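Local structure of amidase (5EWQ) at residues A[434-439]-A[460-465]; A[345-350]-A[443-448]. The protein probably hydrolyses carboxylic amide bonds to the acid and ammonia, as a member of the amidase signature family of enzymes. All coordinates share one frame; numbering follows the deposited sequence.

Contact 1 (A[434-439]-A[460-465]); sequences KELNKY and AVAGYP
Leu436 lays its CD2 methyl on one face of the Tyr464 ring, while its neighbour Asn437 meets the phenol oxygen at the far end. The methyl does not sit over the centre of the ring. It is displaced toward the CB side, and Leu436 CD2 comes to 3.5 Å from Tyr464 CG. The line from CD2 to the ring centroid measures 3.9 Å and leans 26° from the ring normal, which makes this a CH-pi contact over the face. The two side chains run past one another in opposite directions, so the leucine covers the root of the tyrosine and leaves the hydroxyl end to the asparagine. The same methyl also meets helix 457-462, with Leu436 CD2 4.1 Å from Ala462 CB.

Asn437 starts out from its helix without aiming at the other segment. Its CG stands anti to the carbonyl carbon, beside the backbone N (chi1 -68°), and this swings the amide round to the phenol. OD1 comes in at the ring edge, close to the ring plane, and accepts a hydrogen bond from Tyr464 OH. The modelled separation of 2.3 Å between Tyr464 OH and Asn437 OD1 is too short to be trusted in detail at this resolution. The two side chains cross at about a right angle, with their planes 60° apart, so the amide is not stacked on the ring. Lys433, from the preceding turn of the helix, also touches Tyr464, and Leu458 packs on Leu436.

Gly463, with positive phi, ends helix 457-462 and turns the chain so that Tyr464 faces helix 418-437. The C-terminal ends of helices 418-437 and 457-462 pack together here, in the helical layer outside the sheet of the amidase signature fold, just ahead of sheet strand 466-473.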
ATOM      1  N   LYS A 434      -5.038  19.189  16.237  1.00 80.40           N
ATOM      2  CA  LYS A 434      -4.986  19.608  17.633  1.00 82.85           C
ATOM      3  C   LYS A 434      -5.088  18.407  18.565  1.00 84.03           C
ATOM      4  O   LYS A 434      -4.435  18.359  19.608  1.00 87.64           O
ATOM      5  CB  LYS A 434      -6.103  20.608  17.938  1.00 86.01           C
ATOM      6  N   GLU A 435      -5.911  17.435  18.181  1.00 78.59           N
ATOM      7  CA  GLU A 435      -6.094  16.223  18.970  1.00 81.52           C
ATOM      8  C   GLU A 435      -4.807  15.406  19.031  1.00 78.36           C
ATOM      9  O   GLU A 435      -4.463  14.847  20.071  1.00 76.40           O
ATOM     10  CB  GLU A 435      -7.229  15.374  18.393  1.00 77.53           C
ATOM     11  CG  GLU A 435      -7.488  14.080  19.148  1.00 73.17           C
ATOM     12  CD  GLU A 435      -7.969  14.316  20.568  1.00 92.10           C
ATOM     13  OE1 GLU A 435      -9.198  14.398  20.773  1.00 95.85           O
ATOM     14  OE2 GLU A 435      -7.120  14.414  21.478  1.00 92.56           O
ATOM     15  N   LEU A 436      -4.100  15.346  17.907  1.00 82.01           N
ATOM     16  CA  LEU A 436      -2.846  14.605  17.828  1.00 79.64           C
ATOM     17  C   LEU A 436      -1.732  15.318  18.586  1.00 94.72           C
ATOM     18  O   LEU A 436      -1.031  14.707  19.392  1.00109.74           O
ATOM     19  CB  LEU A 436      -2.440  14.396  16.367  1.00 68.89           C
ATOM     20  CG  LEU A 436      -2.836  13.063  15.724  1.00 74.30           C
ATOM     21  CD1 LEU A 436      -4.311  12.766  15.936  1.00 74.66           C
ATOM     22  CD2 LEU A 436      -2.499  13.067  14.242  1.00 66.01           C
ATOM     23  N   ASN A 437      -1.578  16.614  18.331  1.00 86.45           N
ATOM     24  CA  ASN A 437      -0.547  17.412  18.987  1.00 83.77           C
ATOM     25  C   ASN A 437      -0.746  17.498  20.496  1.00 84.10           C
ATOM     26  O   ASN A 437       0.194  17.792  21.236  1.00 88.20           O
ATOM     27  CB  ASN A 437      -0.504  18.820  18.393  1.00 86.23           C
ATOM     28  CG  ASN A 437      -0.010  18.832  16.962  1.00 88.17           C
ATOM     29  OD1 ASN A 437       0.827  18.016  16.575  1.00 82.70           O
ATOM     30  ND2 ASN A 437      -0.528  19.760  16.166  1.00 87.55           N
ATOM     31  N   LYS A 438      -1.972  17.245  20.943  1.00 83.99           N
ATOM     32  CA  LYS A 438      -2.294  17.236  22.365  1.00 91.27           C
ATOM     33  C   LYS A 438      -1.457  16.198  23.106  1.00 94.07           C
ATOM     34  O   LYS A 438      -1.095  16.389  24.267  1.00105.22           O
ATOM     35  CB  LYS A 438      -3.787  16.959  22.572  1.00 87.72           C
ATOM     36  CG  LYS A 438      -4.218  16.890  24.028  1.00 89.25           C
ATOM     37  CD  LYS A 438      -5.680  16.495  24.154  1.00 88.62           C
ATOM     38  CE  LYS A 438      -6.091  16.358  25.610  1.00 93.22           C
ATOM     39  NZ  LYS A 438      -7.514  15.936  25.748  1.00 91.21           N
ATOM     40  N   TYR A 439      -1.145  15.103  22.422  1.00 82.34           N
ATOM     41  CA  TYR A 439      -0.343  14.039  23.011  1.00 87.27           C
ATOM     42  C   TYR A 439       1.073  14.027  22.443  1.00 90.19           C
ATOM     43  O   TYR A 439       2.040  13.835  23.178  1.00 97.30           O
ATOM     44  CB  TYR A 439      -1.013  12.682  22.788  1.00 78.01           C
ATOM     45  CG  TYR A 439      -2.437  12.618  23.292  1.00 78.54           C
ATOM     46  CD1 TYR A 439      -2.708  12.484  24.648  1.00 81.73           C
ATOM     47  CD2 TYR A 439      -3.511  12.691  22.413  1.00 76.68           C
ATOM     48  CE1 TYR A 439      -4.009  12.427  25.114  1.00 81.84           C
ATOM     49  CE2 TYR A 439      -4.813  12.634  22.871  1.00 77.43           C
ATOM     50  CZ  TYR A 439      -5.057  12.502  24.222  1.00 80.04           C
ATOM     51  OH  TYR A 439      -6.352  12.444  24.681  1.00 81.03           O
ATOM     52  N   ALA A 460      -5.050  10.570   9.346  1.00 50.06           N
ATOM     53  CA  ALA A 460      -5.188  10.683   7.898  1.00 48.28           C
ATOM     54  C   ALA A 460      -5.606  12.095   7.496  1.00 62.30           C
ATOM     55  O   ALA A 460      -5.068  12.663   6.546  1.00 63.15           O
ATOM     56  CB  ALA A 460      -6.193   9.665   7.380  1.00 45.84           C
ATOM     57  N   VAL A 461      -6.566  12.653   8.225  1.00 62.20           N
ATOM     58  CA  VAL A 461      -7.060  13.998   7.948  1.00 69.12           C
ATOM     59  C   VAL A 461      -6.011  15.051   8.297  1.00 67.82           C
ATOM     60  O   VAL A 461      -5.799  16.005   7.547  1.00 71.58           O
ATOM     61  CB  VAL A 461      -8.359  14.289   8.729  1.00 66.32           C
ATOM     62  CG1 VAL A 461      -8.775  15.742   8.565  1.00 65.71           C
ATOM     63  CG2 VAL A 461      -9.471  13.358   8.268  1.00 58.11           C
ATOM     64  N   ALA A 462      -5.350  14.864   9.434  1.00 64.61           N
ATOM     65  CA  ALA A 462      -4.340  15.807   9.899  1.00 61.07           C
ATOM     66  C   ALA A 462      -3.079  15.754   9.038  1.00 62.69           C
ATOM     67  O   ALA A 462      -2.266  16.678   9.057  1.00 74.26           O
ATOM     68  CB  ALA A 462      -4.000  15.535  11.355  1.00 62.73           C
ATOM     69  N   GLY A 463      -2.921  14.670   8.286  1.00 58.99           N
ATOM     70  CA  GLY A 463      -1.790  14.527   7.386  1.00 57.02           C
ATOM     71  C   GLY A 463      -0.561  13.938   8.048  1.00 69.06           C
ATOM     72  O   GLY A 463       0.524  13.930   7.468  1.00 67.67           O
ATOM     73  N   TYR A 464      -0.730  13.443   9.270  1.00 71.82           N
ATOM     74  CA  TYR A 464       0.369  12.839  10.014  1.00 71.92           C
ATOM     75  C   TYR A 464       0.704  11.454   9.467  1.00 65.01           C
ATOM     76  O   TYR A 464      -0.187  10.721   9.039  1.00 72.70           O
ATOM     77  CB  TYR A 464       0.025  12.758  11.503  1.00 76.88           C
ATOM     78  CG  TYR A 464       0.203  14.068  12.239  1.00 86.22           C
ATOM     79  CD1 TYR A 464      -0.574  15.174  11.927  1.00 84.39           C
ATOM     80  CD2 TYR A 464       1.145  14.195  13.249  1.00 93.63           C
ATOM     81  CE1 TYR A 464      -0.415  16.372  12.596  1.00 89.67           C
ATOM     82  CE2 TYR A 464       1.312  15.387  13.926  1.00 95.95           C
ATOM     83  CZ  TYR A 464       0.529  16.472  13.595  1.00 92.84           C
ATOM     84  OH  TYR A 464       0.692  17.662  14.264  1.00 93.99           O
ATOM     85  N   PRO A 465       1.997  11.096   9.477  1.00 67.27           N
ATOM     86  CA  PRO A 465       2.454   9.817   8.924  1.00 51.49           C
ATOM     87  C   PRO A 465       2.040   8.608   9.763  1.00 53.40           C
ATOM     88  O   PRO A 465       1.894   8.715  10.980  1.00 60.25           O
ATOM     89  CB  PRO A 465       3.977   9.968   8.911  1.00 53.00           C
ATOM     90  CG  PRO A 465       4.262  10.935  10.002  1.00 58.01           C
ATOM     91  CD  PRO A 465       3.118  11.908   9.980  1.00 62.82           C
TER

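Contact 2 (A[345-350]-A[443-448]); sequences ILTDYI and KGLDAL
At the outer edge of the central mixed sheet, Leu445, just before strand 447-451, packs against Thr347 of the weakly bonded edge strand 345-347 and against Ile350 beyond it. The two strands are not neighbours. Strand 314-317 runs between them, parallel to both, and pairs through its backbone with each segment: Thr347 with Ile315, and Asp446 with Lys314. The contact is therefore made by side chains reaching across that middle strand, which agrees with a distance of 8.5 Å between Thr347 CA and Leu445 CA.

Leu445 supplies both of its methyls. CD2 meets the end of Ile350 tip to tip, with Ile350 CD1 3.6 Å from Leu445 CD2. The isoleucine can reach this far because its longer branch is stretched out: CG1 lies beside the backbone N (chi1 -58°), and CD1 continues in the extended form (chi2 -179°). Thr347 approaches on a slant and presents its hydroxyl. Thr347 OG1 is 3.9 Å from Leu445 CD1 and 4.0 Å from Leu445 CG, so the oxygen rests against the branch point as a plain van der Waals neighbour. Its other branch serves the isoleucine: Thr347 CG2 lies 3.9 Å from Ile350 CD1, closing a small apolar cluster with Leu445.

Asp446 OD2 takes a hydrogen bond from the backbone N of Lys314, adding a side-chain tie to the backbone pairing with the middle strand. Leu346, whose side chain leaves the edge strand on the face away from Thr347's, packs on helix 329-341.

This is side-chain packing across an intervening parallel strand, at the edge of the mixed beta sheet at the core of the amidase signature fold.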
ATOM      1  N   ILE A 345       9.280   4.330  27.096  1.00 84.04           N
ATOM      2  CA  ILE A 345       8.329   4.735  28.125  1.00 88.39           C
ATOM      3  C   ILE A 345       6.915   4.763  27.557  1.00 79.62           C
ATOM      4  O   ILE A 345       6.613   5.546  26.658  1.00 78.55           O
ATOM      5  CB  ILE A 345       8.671   6.121  28.704  1.00 86.00           C
ATOM      6  N   LEU A 346       6.052   3.905  28.087  1.00 80.66           N
ATOM      7  CA  LEU A 346       4.690   3.783  27.581  1.00 79.63           C
ATOM      8  C   LEU A 346       3.704   4.647  28.369  1.00 85.15           C
ATOM      9  O   LEU A 346       3.794   4.747  29.593  1.00 81.46           O
ATOM     10  CB  LEU A 346       4.248   2.317  27.610  1.00 74.14           C
ATOM     11  CG  LEU A 346       5.144   1.340  26.841  1.00 72.06           C
ATOM     12  CD1 LEU A 346       4.521  -0.048  26.782  1.00 77.44           C
ATOM     13  CD2 LEU A 346       5.440   1.856  25.440  1.00 71.20           C
ATOM     14  N   THR A 347       2.761   5.262  27.661  1.00 87.93           N
ATOM     15  CA  THR A 347       1.768   6.129  28.289  1.00104.11           C
ATOM     16  C   THR A 347       0.382   5.482  28.385  1.00110.78           C
ATOM     17  O   THR A 347      -0.360   5.443  27.399  1.00 98.78           O
ATOM     18  CB  THR A 347       1.641   7.465  27.526  1.00112.21           C
ATOM     19  OG1 THR A 347       2.909   8.136  27.521  1.00117.32           O
ATOM     20  CG2 THR A 347       0.596   8.359  28.178  1.00115.43           C
ATOM     21  N   ASP A 348       0.069   4.973  29.579  1.00126.16           N
ATOM     22  CA  ASP A 348      -1.250   4.438  29.956  1.00131.51           C
ATOM     23  C   ASP A 348      -2.117   3.901  28.816  1.00119.80           C
ATOM     24  O   ASP A 348      -1.695   3.021  28.067  1.00131.25           O
ATOM     25  CB  ASP A 348      -2.032   5.517  30.719  1.00140.23           C
ATOM     26  N   TYR A 349      -3.331   4.435  28.710  1.00 96.59           N
ATOM     27  CA  TYR A 349      -4.270   4.077  27.653  1.00 87.77           C
ATOM     28  C   TYR A 349      -4.923   5.348  27.126  1.00 87.10           C
ATOM     29  O   TYR A 349      -5.882   5.859  27.710  1.00 95.04           O
ATOM     30  CB  TYR A 349      -5.318   3.085  28.169  1.00 80.10           C
ATOM     31  CG  TYR A 349      -6.608   3.007  27.371  1.00 72.17           C
ATOM     32  CD1 TYR A 349      -6.599   2.839  25.990  1.00 76.98           C
ATOM     33  CD2 TYR A 349      -7.836   3.073  28.016  1.00 80.67           C
ATOM     34  CE1 TYR A 349      -7.782   2.760  25.277  1.00 80.28           C
ATOM     35  CE2 TYR A 349      -9.017   2.994  27.314  1.00 75.32           C
ATOM     36  CZ  TYR A 349      -8.985   2.840  25.949  1.00 80.91           C
ATOM     37  OH  TYR A 349     -10.167   2.760  25.256  1.00 85.93           O
ATOM     38  N   ILE A 350      -4.384   5.861  26.026  1.00 81.23           N
ATOM     39  CA  ILE A 350      -4.867   7.098  25.428  1.00 72.86           C
ATOM     40  C   ILE A 350      -6.032   6.826  24.487  1.00 70.49           C
ATOM     41  O   ILE A 350      -5.875   6.122  23.491  1.00 86.34           O
ATOM     42  CB  ILE A 350      -3.748   7.821  24.647  1.00 72.40           C
ATOM     43  CG1 ILE A 350      -2.561   8.117  25.562  1.00 75.01           C
ATOM     44  CG2 ILE A 350      -4.282   9.095  23.993  1.00 73.14           C
ATOM     45  CD1 ILE A 350      -1.439   8.832  24.868  1.00 75.61           C
ATOM     46  N   LYS A 443       2.415  16.848  25.101  1.00 93.70           N
ATOM     47  CA  LYS A 443       2.852  15.958  26.170  1.00 94.23           C
ATOM     48  C   LYS A 443       4.172  15.265  25.833  1.00 96.81           C
ATOM     49  O   LYS A 443       4.610  14.361  26.545  1.00 94.78           O
ATOM     50  CB  LYS A 443       1.764  14.926  26.475  1.00 91.92           C
ATOM     51  CG  LYS A 443       0.482  15.550  27.007  1.00 93.90           C
ATOM     52  CD  LYS A 443      -0.580  14.507  27.317  1.00 91.85           C
ATOM     53  CE  LYS A 443      -1.852  15.164  27.835  1.00 94.17           C
ATOM     54  NZ  LYS A 443      -2.917  14.172  28.146  1.00 93.97           N
ATOM     55  N   GLY A 444       4.798  15.699  24.743  1.00 91.98           N
ATOM     56  CA  GLY A 444       6.137  15.258  24.390  1.00 91.43           C
ATOM     57  C   GLY A 444       6.270  13.810  23.960  1.00 89.10           C
ATOM     58  O   GLY A 444       7.354  13.232  24.043  1.00 88.86           O
ATOM     59  N   LEU A 445       5.174  13.219  23.497  1.00 90.88           N
ATOM     60  CA  LEU A 445       5.202  11.841  23.016  1.00 82.83           C
ATOM     61  C   LEU A 445       5.795  11.780  21.614  1.00 78.26           C
ATOM     62  O   LEU A 445       5.438  12.573  20.743  1.00 80.10           O
ATOM     63  CB  LEU A 445       3.799  11.232  23.023  1.00 78.28           C
ATOM     64  CG  LEU A 445       3.287  10.575  24.310  1.00 81.35           C
ATOM     65  CD1 LEU A 445       3.401  11.497  25.514  1.00 83.66           C
ATOM     66  CD2 LEU A 445       1.847  10.141  24.120  1.00 77.18           C
ATOM     67  N   ASP A 446       6.702  10.834  21.397  1.00 76.95           N
ATOM     68  CA  ASP A 446       7.374  10.705  20.110  1.00 87.08           C
ATOM     69  C   ASP A 446       6.480  10.057  19.056  1.00 79.55           C
ATOM     70  O   ASP A 446       6.542  10.415  17.879  1.00 78.65           O
ATOM     71  CB  ASP A 446       8.668   9.903  20.266  1.00 83.64           C
ATOM     72  CG  ASP A 446       9.746  10.678  20.999  1.00 87.96           C
ATOM     73  OD1 ASP A 446       9.946  11.868  20.674  1.00 89.42           O
ATOM     74  OD2 ASP A 446      10.386  10.103  21.903  1.00 87.37           O
ATOM     75  N   ALA A 447       5.649   9.110  19.480  1.00 75.92           N
ATOM     76  CA  ALA A 447       4.762   8.410  18.557  1.00 76.24           C
ATOM     77  C   ALA A 447       3.581   7.764  19.272  1.00 73.67           C
ATOM     78  O   ALA A 447       3.595   7.592  20.490  1.00 66.89           O
ATOM     79  CB  ALA A 447       5.539   7.359  17.776  1.00 76.41           C
ATOM     80  N   LEU A 448       2.559   7.409  18.500  1.00 74.61           N
ATOM     81  CA  LEU A 448       1.380   6.729  19.023  1.00 72.01           C
ATOM     82  C   LEU A 448       1.174   5.399  18.305  1.00 65.52           C
ATOM     83  O   LEU A 448       1.188   5.346  17.076  1.00 72.08           O
ATOM     84  CB  LEU A 448       0.135   7.608  18.871  1.00 66.54           C
ATOM     85  CG  LEU A 448      -0.345   8.411  20.081  1.00 70.00           C
ATOM     86  CD1 LEU A 448       0.788   9.199  20.713  1.00 68.17           C
ATOM     87  CD2 LEU A 448      -1.478   9.343  19.676  1.00 65.52           C
TER

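The centres of the two contacts lie about 14 Å apart, on the same side of the chain's centre. Their segments alternate in sequence: 345-350 of contact 2, 434-439 of contact 1, 443-448 of contact 2, then 460-465 of contact 1. Helix 418-437, strand 447-451 and helix 457-462 therefore follow one another through both. The turn after helix 418-437 joins them directly, since Tyr439 O lies 3.2 Å from Leu445 N, a probable hydrogen bond, and Tyr439 CZ packs 3.5 Å from Ile350 CG2. Together they tie the edge of the central sheet to the helices of the outer layer, within one amidase family region.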